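PDB 4QQS: glycoside hydrolase family 43 from Halothermothrix orenii, which shows alpha-L-arabinofuranosidase activity and probably hydrolyses O-glycosidic bonds in the breakdown of plant polysaccharides such as xylan. Local coordinates for residues I15-V20 / G283-N288; Y30-I35 / F71-V76; H256-V261 / F269-T274. One frame throughout, in Å; residues are numbered along the deposited sequence.

Contact 1. Residues I15-V20 / G283-N288; sequences IGDPYV and GDRTVN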
loop_
_atom_site.group_PDB
_atom_site.type_symbol
_atom_site.label_atom_id
_atom_site.label_comp_id
_atom_site.label_asym_id
_atom_site.label_seq_id
_atom_site.Cartn_x
_atom_site.Cartn_y
_atom_site.Cartn_z
ATOM N N ILE A 15 -8.083 10.947 -2.578
ATOM C CA ILE A 15 -6.891 10.231 -2.174
ATOM C C ILE A 15 -6.694 8.972 -2.994
ATOM O O ILE A 15 -7.504 8.645 -3.865
ATOM C CB ILE A 15 -6.901 9.922 -0.653
ATOM C CG1 ILE A 15 -8.075 9.033 -0.230
ATOM C CG2 ILE A 15 -6.936 11.219 0.126
ATOM C CD1 ILE A 15 -8.017 7.555 -0.601
ATOM N N GLY A 16 -5.599 8.271 -2.702
ATOM C CA GLY A 16 -5.432 6.883 -3.079
ATOM C C GLY A 16 -4.474 6.235 -2.099
ATOM O O GLY A 16 -3.762 6.919 -1.372
ATOM N N ASP A 17 -4.445 4.916 -2.071
ATOM C CA ASP A 17 -3.341 4.161 -1.506
ATOM C C ASP A 17 -3.255 4.350 0.016
ATOM O O ASP A 17 -2.251 4.807 0.554
ATOM C CB ASP A 17 -2.033 4.539 -2.207
ATOM C CG ASP A 17 -2.179 4.601 -3.725
ATOM O OD1 ASP A 17 -1.633 5.558 -4.331
ATOM O OD2 ASP A 17 -2.831 3.712 -4.301
ATOM N N PRO A 18 -4.325 3.997 0.729
ATOM C CA PRO A 18 -4.360 4.283 2.168
ATOM C C PRO A 18 -3.519 3.327 3.001
ATOM O O PRO A 18 -3.770 2.127 2.997
ATOM C CB PRO A 18 -5.840 4.116 2.504
ATOM C CG PRO A 18 -6.325 3.096 1.538
ATOM C CD PRO A 18 -5.606 3.438 0.261
ATOM N N TYR A 19 -2.574 3.874 3.746
ATOM C CA TYR A 19 -1.709 3.077 4.600
ATOM C C TYR A 19 -1.981 3.458 6.043
ATOM O O TYR A 19 -1.821 4.615 6.396
ATOM C CB TYR A 19 -0.238 3.332 4.256
ATOM C CG TYR A 19 0.670 2.494 5.117
ATOM C CD1 TYR A 19 0.997 2.912 6.391
ATOM C CD2 TYR A 19 1.155 1.281 4.687
ATOM C CE1 TYR A 19 1.790 2.168 7.213
ATOM C CE2 TYR A 19 1.986 0.518 5.513
ATOM C CZ TYR A 19 2.288 0.982 6.778
ATOM O OH TYR A 19 3.095 0.278 7.638
ATOM N N VAL A 20 -2.348 2.490 6.884
ATOM C CA VAL A 20 -2.596 2.748 8.293
ATOM C C VAL A 20 -1.559 2.072 9.154
ATOM O O VAL A 20 -1.314 0.875 9.014
ATOM C CB VAL A 20 -4.001 2.315 8.728
ATOM C CG1 VAL A 20 -4.170 2.437 10.240
ATOM C CG2 VAL A 20 -5.038 3.139 7.992
ATOM N N GLY A 283 -8.729 8.988 -10.489
ATOM C CA GLY A 283 -7.847 9.136 -9.347
ATOM C C GLY A 283 -8.477 9.591 -8.040
ATOM O O GLY A 283 -7.836 9.532 -6.992
ATOM N N ASP A 284 -9.728 10.032 -8.078
ATOM C CA ASP A 284 -10.408 10.430 -6.855
ATOM C C ASP A 284 -10.943 9.178 -6.175
ATOM O O ASP A 284 -11.950 8.611 -6.609
ATOM C CB ASP A 284 -11.549 11.396 -7.160
ATOM C CG ASP A 284 -12.203 11.954 -5.904
ATOM O OD1 ASP A 284 -12.007 11.397 -4.812
ATOM O OD2 ASP A 284 -12.958 12.945 -6.012
ATOM N N ARG A 285 -10.236 8.725 -5.143
ATOM C CA ARG A 285 -10.639 7.547 -4.388
ATOM C C ARG A 285 -10.875 7.916 -2.925
ATOM O O ARG A 285 -10.566 9.028 -2.479
ATOM C CB ARG A 285 -9.630 6.418 -4.563
ATOM C CG ARG A 285 -9.679 5.893 -6.009
ATOM C CD ARG A 285 -8.382 5.554 -6.633
ATOM N NE ARG A 285 -7.363 6.589 -6.534
ATOM C CZ ARG A 285 -6.100 6.298 -6.757
ATOM N NH1 ARG A 285 -5.790 5.060 -7.104
ATOM N NH2 ARG A 285 -5.158 7.208 -6.635
ATOM N N THR A 286 -11.452 6.969 -2.198
ATOM C CA THR A 286 -11.910 7.178 -0.844
ATOM C C THR A 286 -11.560 5.951 0.006
ATOM O O THR A 286 -11.333 4.870 -0.520
ATOM C CB THR A 286 -13.417 7.511 -0.839
ATOM O OG1 THR A 286 -13.836 7.946 0.456
ATOM C CG2 THR A 286 -14.241 6.329 -1.268
ATOM N N VAL A 287 -11.481 6.141 1.317
ATOM C CA VAL A 287 -10.981 5.154 2.255
ATOM C C VAL A 287 -12.092 4.256 2.794
ATOM O O VAL A 287 -13.184 4.732 3.125
ATOM C CB VAL A 287 -10.285 5.878 3.434
ATOM C CG1 VAL A 287 -9.778 4.888 4.465
ATOM C CG2 VAL A 287 -9.133 6.746 2.939
ATOM N N ASN A 288 -11.785 2.966 2.918
ATOM C CA ASN A 288 -12.708 1.942 3.402
ATOM C C ASN A 288 -11.967 0.975 4.296
ATOM O O ASN A 288 -10.752 0.796 4.158
ATOM C CB ASN A 288 -13.288 1.129 2.250
ATOM C CG ASN A 288 -13.924 1.989 1.198
ATOM O OD1 ASN A 288 -15.102 2.328 1.277
ATOM N ND2 ASN A 288 -13.132 2.414 0.241
HETATM O O HOH W 1 -2.411 6.343 -6.726
HETATM O O HOH W 2 -3.692 3.017 -6.829
#

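Contact 2. Residues Y30-I35 / F71-V76; sequences YATSAI and FWAPEV. With NA (sodium ion), chain D.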
loop_
_atom_site.group_PDB
_atom_site.type_symbol
_atom_site.label_atom_id
_atom_site.label_comp_id
_atom_site.label_asym_id
_atom_site.label_seq_id
_atom_site.Cartn_x
_atom_site.Cartn_y
_atom_site.Cartn_z
ATOM N N TYR A 30 -1.879 7.467 6.173
ATOM C CA TYR A 30 -1.103 8.241 5.218
ATOM C C TYR A 30 -1.575 7.808 3.841
ATOM O O TYR A 30 -1.825 6.629 3.630
ATOM C CB TYR A 30 0.397 7.952 5.368
ATOM C CG TYR A 30 0.921 8.056 6.783
ATOM C CD1 TYR A 30 0.824 6.986 7.657
ATOM C CD2 TYR A 30 1.501 9.224 7.253
ATOM C CE1 TYR A 30 1.292 7.061 8.946
ATOM C CE2 TYR A 30 1.979 9.307 8.554
ATOM C CZ TYR A 30 1.864 8.214 9.395
ATOM O OH TYR A 30 2.315 8.244 10.691
ATOM N N ALA A 31 -1.688 8.726 2.892
ATOM C CA ALA A 31 -2.218 8.380 1.582
ATOM C C ALA A 31 -1.652 9.271 0.505
ATOM O O ALA A 31 -1.213 10.394 0.771
ATOM C CB ALA A 31 -3.750 8.478 1.574
ATOM N N THR A 32 -1.677 8.772 -0.726
ATOM C CA THR A 32 -1.556 9.639 -1.896
ATOM C C THR A 32 -2.638 10.709 -1.768
ATOM O O THR A 32 -3.806 10.399 -1.540
ATOM C CB THR A 32 -1.743 8.833 -3.182
ATOM O OG1 THR A 32 -0.780 7.779 -3.197
ATOM C CG2 THR A 32 -1.583 9.702 -4.403
ATOM N N SER A 33 -2.238 11.972 -1.865
ATOM C CA SER A 33 -3.105 13.056 -1.444
ATOM C C SER A 33 -2.637 14.326 -2.144
ATOM O O SER A 33 -3.102 14.627 -3.246
ATOM C CB SER A 33 -3.106 13.129 0.095
ATOM O OG SER A 33 -1.787 13.101 0.640
ATOM N N ALA A 34 -1.665 15.016 -1.558
ATOM C CA ALA A 34 -1.100 16.236 -2.136
ATOM C C ALA A 34 -0.039 15.866 -3.181
ATOM O O ALA A 34 1.180 15.988 -2.942
ATOM C CB ALA A 34 -0.508 17.089 -1.042
ATOM N N ILE A 35 -0.502 15.402 -4.337
ATOM C CA ILE A 35 0.383 14.733 -5.291
ATOM C C ILE A 35 1.514 15.616 -5.801
ATOM O O ILE A 35 2.521 15.094 -6.258
ATOM C CB ILE A 35 -0.406 14.153 -6.492
ATOM C CG1 ILE A 35 -1.301 15.224 -7.125
ATOM C CG2 ILE A 35 -1.211 12.935 -6.050
ATOM C CD1 ILE A 35 -1.954 14.816 -8.435
ATOM N N PHE A 71 3.954 12.565 -6.111
ATOM C CA PHE A 71 4.192 12.030 -4.772
ATOM C C PHE A 71 3.127 10.984 -4.468
ATOM O O PHE A 71 1.954 11.334 -4.293
ATOM C CB PHE A 71 4.166 13.164 -3.730
ATOM C CG PHE A 71 5.397 14.025 -3.755
ATOM C CD1 PHE A 71 5.522 15.074 -4.662
ATOM C CD2 PHE A 71 6.451 13.789 -2.884
ATOM C CE1 PHE A 71 6.665 15.840 -4.688
ATOM C CE2 PHE A 71 7.590 14.564 -2.919
ATOM C CZ PHE A 71 7.687 15.581 -3.821
ATOM N N TRP A 72 3.530 9.709 -4.434
ATOM C CA TRP A 72 2.591 8.600 -4.308
ATOM C C TRP A 72 2.941 7.634 -3.190
ATOM O O TRP A 72 4.115 7.357 -2.913
ATOM C CB TRP A 72 2.520 7.758 -5.598
ATOM C CG TRP A 72 2.149 8.479 -6.843
ATOM C CD1 TRP A 72 1.511 9.680 -6.959
ATOM C CD2 TRP A 72 2.429 8.038 -8.173
ATOM N NE1 TRP A 72 1.383 10.016 -8.293
ATOM C CE2 TRP A 72 1.952 9.025 -9.057
ATOM C CE3 TRP A 72 3.043 6.905 -8.702
ATOM C CZ2 TRP A 72 2.068 8.907 -10.443
ATOM C CZ3 TRP A 72 3.163 6.796 -10.077
ATOM C CH2 TRP A 72 2.684 7.791 -10.930
ATOM N N ALA A 73 1.874 7.077 -2.622
ATOM C CA ALA A 73 1.854 5.819 -1.861
ATOM C C ALA A 73 2.865 5.752 -0.719
ATOM O O ALA A 73 3.787 4.929 -0.727
ATOM C CB ALA A 73 1.971 4.621 -2.803
ATOM N N PRO A 74 2.655 6.594 0.297
ATOM C CA PRO A 74 3.522 6.604 1.470
ATOM C C PRO A 74 3.217 5.431 2.390
ATOM O O PRO A 74 2.053 5.048 2.533
ATOM C CB PRO A 74 3.138 7.913 2.154
ATOM C CG PRO A 74 1.684 8.049 1.859
ATOM C CD PRO A 74 1.532 7.532 0.434
ATOM N N GLU A 75 4.241 4.892 3.033
ATOM C CA GLU A 75 4.042 3.875 4.060
ATOM C C GLU A 75 4.972 4.184 5.208
ATOM O O GLU A 75 6.096 4.629 4.990
ATOM C CB GLU A 75 4.337 2.488 3.538
ATOM C CG GLU A 75 3.450 2.040 2.421
ATOM C CD GLU A 75 3.410 0.503 2.318
ATOM O OE1 GLU A 75 4.006 -0.191 3.162
ATOM O OE2 GLU A 75 2.790 -0.027 1.387
ATOM N N VAL A 76 4.495 3.943 6.425
ATOM C CA VAL A 76 5.223 4.291 7.632
ATOM C C VAL A 76 5.316 3.106 8.591
ATOM O O VAL A 76 4.299 2.510 8.938
ATOM C CB VAL A 76 4.540 5.479 8.336
ATOM C CG1 VAL A 76 5.269 5.848 9.611
ATOM C CG2 VAL A 76 4.470 6.682 7.402
HETATM NA NA NA D . 1.503 0.305 -0.222
HETATM O O HOH W 3 0.460 12.687 -2.399
HETATM O O HOH W 4 3.031 1.785 -0.948
HETATM O O HOH W 5 -0.329 -1.522 -0.484
HETATM O O HOH W 6 0.330 1.507 1.134
HETATM O O HOH W 7 2.913 -1.018 -1.599
#

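Contact 3. Residues H256-V261 / F269-T274; sequences HNSVTV and FVVYHT. With NA (sodium ion), chain D.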
loop_
_atom_site.group_PDB
_atom_site.type_symbol
_atom_site.label_atom_id
_atom_site.label_comp_id
_atom_site.label_asym_id
_atom_site.label_seq_id
_atom_site.Cartn_x
_atom_site.Cartn_y
_atom_site.Cartn_z
ATOM N N HIS A 256 -5.207 -1.225 -3.523
ATOM C CA HIS A 256 -3.991 -0.712 -2.868
ATOM C C HIS A 256 -4.163 -0.591 -1.385
ATOM O O HIS A 256 -4.272 0.513 -0.818
ATOM C CB HIS A 256 -3.463 0.623 -3.534
ATOM C CG HIS A 256 -2.030 0.942 -3.186
ATOM N ND1 HIS A 256 -1.023 1.158 -4.060
ATOM C CD2 HIS A 256 -1.491 1.051 -1.994
ATOM C CE1 HIS A 256 0.057 1.404 -3.410
ATOM N NE2 HIS A 256 -0.191 1.330 -2.146
ATOM N N ASN A 257 -4.118 -1.748 -0.726
ATOM C CA ASN A 257 -4.495 -1.843 0.659
ATOM C C ASN A 257 -3.326 -1.891 1.638
ATOM O O ASN A 257 -2.176 -2.198 1.305
ATOM C CB ASN A 257 -5.355 -3.076 0.882
ATOM C CG ASN A 257 -4.550 -4.358 0.839
ATOM O OD1 ASN A 257 -4.223 -4.874 -0.230
ATOM N ND2 ASN A 257 -4.200 -4.869 2.023
ATOM N N SER A 258 -3.671 -1.618 2.890
ATOM C CA SER A 258 -2.845 -1.978 4.030
ATOM C C SER A 258 -3.671 -2.855 4.972
ATOM O O SER A 258 -4.829 -3.177 4.677
ATOM C CB SER A 258 -2.304 -0.724 4.713
ATOM O OG SER A 258 -3.343 0.151 5.119
ATOM N N VAL A 259 -3.041 -3.314 6.051
ATOM C CA VAL A 259 -3.687 -4.166 7.043
ATOM C C VAL A 259 -3.314 -3.643 8.432
ATOM O O VAL A 259 -2.161 -3.294 8.666
ATOM C CB VAL A 259 -3.220 -5.630 6.923
ATOM C CG1 VAL A 259 -3.913 -6.501 7.963
ATOM C CG2 VAL A 259 -3.483 -6.168 5.528
ATOM N N THR A 260 -4.287 -3.597 9.333
ATOM C CA THR A 260 -4.031 -3.229 10.714
ATOM C C THR A 260 -4.940 -4.079 11.608
ATOM O O THR A 260 -5.629 -4.988 11.128
ATOM C CB THR A 260 -4.217 -1.708 10.903
ATOM O OG1 THR A 260 -3.769 -1.311 12.199
ATOM C CG2 THR A 260 -5.656 -1.300 10.707
ATOM N N VAL A 261 -4.898 -3.820 12.904
ATOM C CA VAL A 261 -5.652 -4.581 13.881
ATOM C C VAL A 261 -6.619 -3.653 14.599
ATOM O O VAL A 261 -6.390 -2.448 14.680
ATOM C CB VAL A 261 -4.690 -5.279 14.870
ATOM C CG1 VAL A 261 -4.015 -4.277 15.788
ATOM C CG2 VAL A 261 -5.385 -6.346 15.646
ATOM N N PHE A 269 -8.182 -5.794 10.097
ATOM C CA PHE A 269 -8.899 -5.038 9.082
ATOM C C PHE A 269 -7.994 -4.769 7.892
ATOM O O PHE A 269 -6.837 -4.369 8.049
ATOM C CB PHE A 269 -9.406 -3.702 9.636
ATOM C CG PHE A 269 -10.691 -3.839 10.402
ATOM C CD1 PHE A 269 -10.688 -4.275 11.719
ATOM C CD2 PHE A 269 -11.901 -3.594 9.787
ATOM C CE1 PHE A 269 -11.873 -4.455 12.405
ATOM C CE2 PHE A 269 -13.087 -3.784 10.472
ATOM C CZ PHE A 269 -13.065 -4.210 11.776
ATOM N N VAL A 270 -8.560 -4.958 6.706
ATOM C CA VAL A 270 -7.980 -4.439 5.486
ATOM C C VAL A 270 -8.475 -3.003 5.306
ATOM O O VAL A 270 -9.648 -2.702 5.541
ATOM C CB VAL A 270 -8.344 -5.330 4.257
ATOM C CG1 VAL A 270 -9.855 -5.479 4.048
ATOM C CG2 VAL A 270 -7.687 -4.818 3.009
ATOM N N VAL A 271 -7.553 -2.120 4.936
ATOM C CA VAL A 271 -7.836 -0.720 4.673
ATOM C C VAL A 271 -7.540 -0.519 3.193
ATOM O O VAL A 271 -6.435 -0.792 2.748
ATOM C CB VAL A 271 -6.965 0.212 5.522
ATOM C CG1 VAL A 271 -7.362 1.653 5.253
ATOM C CG2 VAL A 271 -7.084 -0.127 7.021
ATOM N N TYR A 272 -8.528 -0.083 2.422
ATOM C CA TYR A 272 -8.423 -0.073 0.971
ATOM C C TYR A 272 -9.181 1.107 0.392
ATOM O O TYR A 272 -10.078 1.654 1.036
ATOM C CB TYR A 272 -8.945 -1.398 0.380
ATOM C CG TYR A 272 -10.402 -1.675 0.669
ATOM C CD1 TYR A 272 -10.813 -2.205 1.887
ATOM C CD2 TYR A 272 -11.367 -1.389 -0.279
ATOM C CE1 TYR A 272 -12.161 -2.449 2.152
ATOM C CE2 TYR A 272 -12.719 -1.639 -0.028
ATOM C CZ TYR A 272 -13.111 -2.156 1.189
ATOM O OH TYR A 272 -14.457 -2.372 1.397
ATOM N N HIS A 273 -8.826 1.494 -0.826
ATOM C CA HIS A 273 -9.563 2.554 -1.484
ATOM C C HIS A 273 -10.573 2.003 -2.477
ATOM O O HIS A 273 -10.467 0.877 -2.919
ATOM C CB HIS A 273 -8.651 3.587 -2.133
ATOM C CG HIS A 273 -7.825 3.111 -3.284
ATOM N ND1 HIS A 273 -8.264 2.448 -4.415
ATOM C CD2 HIS A 273 -6.513 3.336 -3.462
ATOM C CE1 HIS A 273 -7.217 2.268 -5.219
ATOM N NE2 HIS A 273 -6.157 2.813 -4.664
ATOM N N THR A 274 -11.576 2.826 -2.772
ATOM C CA THR A 274 -12.507 2.596 -3.877
ATOM C C THR A 274 -12.728 3.930 -4.589
ATOM O O THR A 274 -12.417 4.989 -4.055
ATOM C CB THR A 274 -13.866 2.061 -3.390
ATOM O OG1 THR A 274 -14.404 2.970 -2.426
ATOM C CG2 THR A 274 -13.742 0.682 -2.784
HETATM NA NA NA D . 1.503 0.305 -0.222
HETATM O O HOH W 5 -0.329 -1.522 -0.484
HETATM O O HOH W 6 0.330 1.507 1.134
HETATM O O HOH W 7 2.913 -1.018 -1.599
HETATM O O HOH W 4 3.031 1.785 -0.948
#

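Contact 1. Residues I15-V20 / G283-N288
Two blades of the five-bladed beta-propeller meet where strand 16-23, at the edge of the N-terminal sheet, runs past strand 285-295 of the C-terminal sheet. A single antiparallel hydrogen-bonded pair joins Ile15 and Arg285; Ile15 N gives the straighter bond, 3.1 Å to Arg285 O at 166°. From there the side chain of Arg285 turns back along residues 15-17. Its CB sits 3.2 Å from Ile15 O, and CG lies anti to the carbonyl carbon. Bends at chi2 and chi3 bring NE within weak hydrogen-bonding distance of two carbonyls, Gly283 O and Ile15 O. The guanidinium lays one face on Gly16, whose CA is 3.6 Å from NH2; a CB there would collide with that nitrogen. At the tip, NH2 and NH1 each reach a water, and these waters donate to Asp17 OD1 and OD2 respectively. OD1 of Asp17, the predicted proton acceptor, is also hydrogen-bonded to Thr32. Asp17 OD2 lies 4.3 Å from Arg285 NH1, out of the guanidinium plane and too far for a salt bridge; the positive charge would probably lower the carboxylate's pKa. Behind the pair, Val287 CG2 packs on Ile15 CD1 at 3.8 Å and is 4.2 Å from Pro18 CB.

Contact 2. Residues Y30-I35 / F71-V76
A threonine hydroxyl does the work of a backbone carbonyl here: Thr32 OG1 accepts the N-H of Ala73 at 2.8 Å. The strands belong to successive blades of the five-bladed beta-propeller, the first sheet supplying 30-32 and the second 72-76. They run nearly antiparallel, yet the only direct hydrogen bonds between the two segments are this one and Phe71 N to Ile35 O. Thr32 places OG1 beside its own backbone N (chi1 -57°), and through its link to Asp17 this oxygen lets the joint between blades also position a probable catalytic group. Thr32 CG2 lies beside the Trp72 ring, 4.0 Å from CD1.

Further along, apolar packing takes over. The ring of Pro74 lies against the backbone of residues 30-32, with CG 3.7 Å from Tyr30 CB. Val76 comes in at about a right angle to Tyr30 and sets CG2 over the centre of the ring, 3.5 Å from the centroid and 8° off the normal, a CH-pi contact. Tyr30 OH is hydrogen-bonded to Pro106 O. An alanine at Tyr30 would lose the ring beneath Val76 and the bond to Pro106, and would probably loosen the packing between the two blades.

At the other end, Phe71 N makes a nearly straight bond to Ile35 O, 2.9 Å and 173°, along a lone pair in the carbonyl plane. The same oxygen lies at the edge of the Phe71 ring. A water joins the two segments, accepting from Ser33 N and donating to Phe71 O. Glu75 points away from residues 30-35, its OE1 hydrogen-bonded to His128 ND1. Its chain, extended beyond CG, delivers OE2 to the sodium ion at 2.1 Å.

Contact 3. Residues H256-V261 / F269-T274
Strands 257-261 and 269-274 form a beta hairpin at the inner edge of the C-terminal blade of the propeller. Ser258 with Val271 and Thr260 with Phe269 are antiparallel hydrogen-bonded pairs, and Val259 with Val270 is the non-hydrogen-bonded pair between them. The straightest of the four bonds is Val271 N to Ser258 O, 2.9 Å at 176°.

Ser258 holds OG between its backbone N and carbonyl carbon (chi1 57°), 3.6 Å from Val271 CB. This crowded position lets OG bond to Pro18 O and Val20 N, tying the hairpin to the first blade. On the same face Thr260 turns CG2 obliquely toward Val271 CG2. Asn257 also takes the crowded position, and its ND2 bends back to a weak bond with Ser258 O. Diagonally across the hairpin, Val270 directs CG2 anti to the backbone N, so that this methyl meets Asn257 CB at 3.6 Å, the two side chains crossing at about a right angle.

Where the chain turns a corner, His256 has a positive phi and carries CG anti to its backbone N (chi1 -162°). Its CB lies 3.7 Å from NE2 of His273, whose own crowded first torsion aims that nitrogen at Asp17 for a weak hydrogen bond. The His256 ring leads away from the hairpin and places NE2 2.8 Å from the sodium ion, a rather long bond. Water 5 is another sodium ligand and donates to Asn257 O at 2.7 Å, so a backbone carbonyl joins the second shell of the sodium. Binding sodium through NE2 implies that this nitrogen offers a lone pair; the proton then probably sits on ND1, which is hydrogen-bonded to a bound buffer molecule, and the ring would be neutral.

How the contacts relate
The three contacts surround one site near the propeller axis. Contact 1 joins the first and last blades, contact 2 the first and second, and contact 3 lies within the last. Centres of contacts 1 and 2, and of 1 and 3, are about 9 Å apart; those of 2 and 3 are about 14 Å apart. Asp17 of contact 1 meets both others: OD1 is 2.6 Å from Thr32 OG1, and OD2 is 3.1 Å from His256 CG. Its side chain also lies about 6 Å from that of Glu195, the predicted proton donor. Contacts 2 and 3 share the sodium ion, whose six ligands are Glu75, His256 and four waters. Direct packing between them brings Ala73 CB to 3.8 Å from His256 CE1.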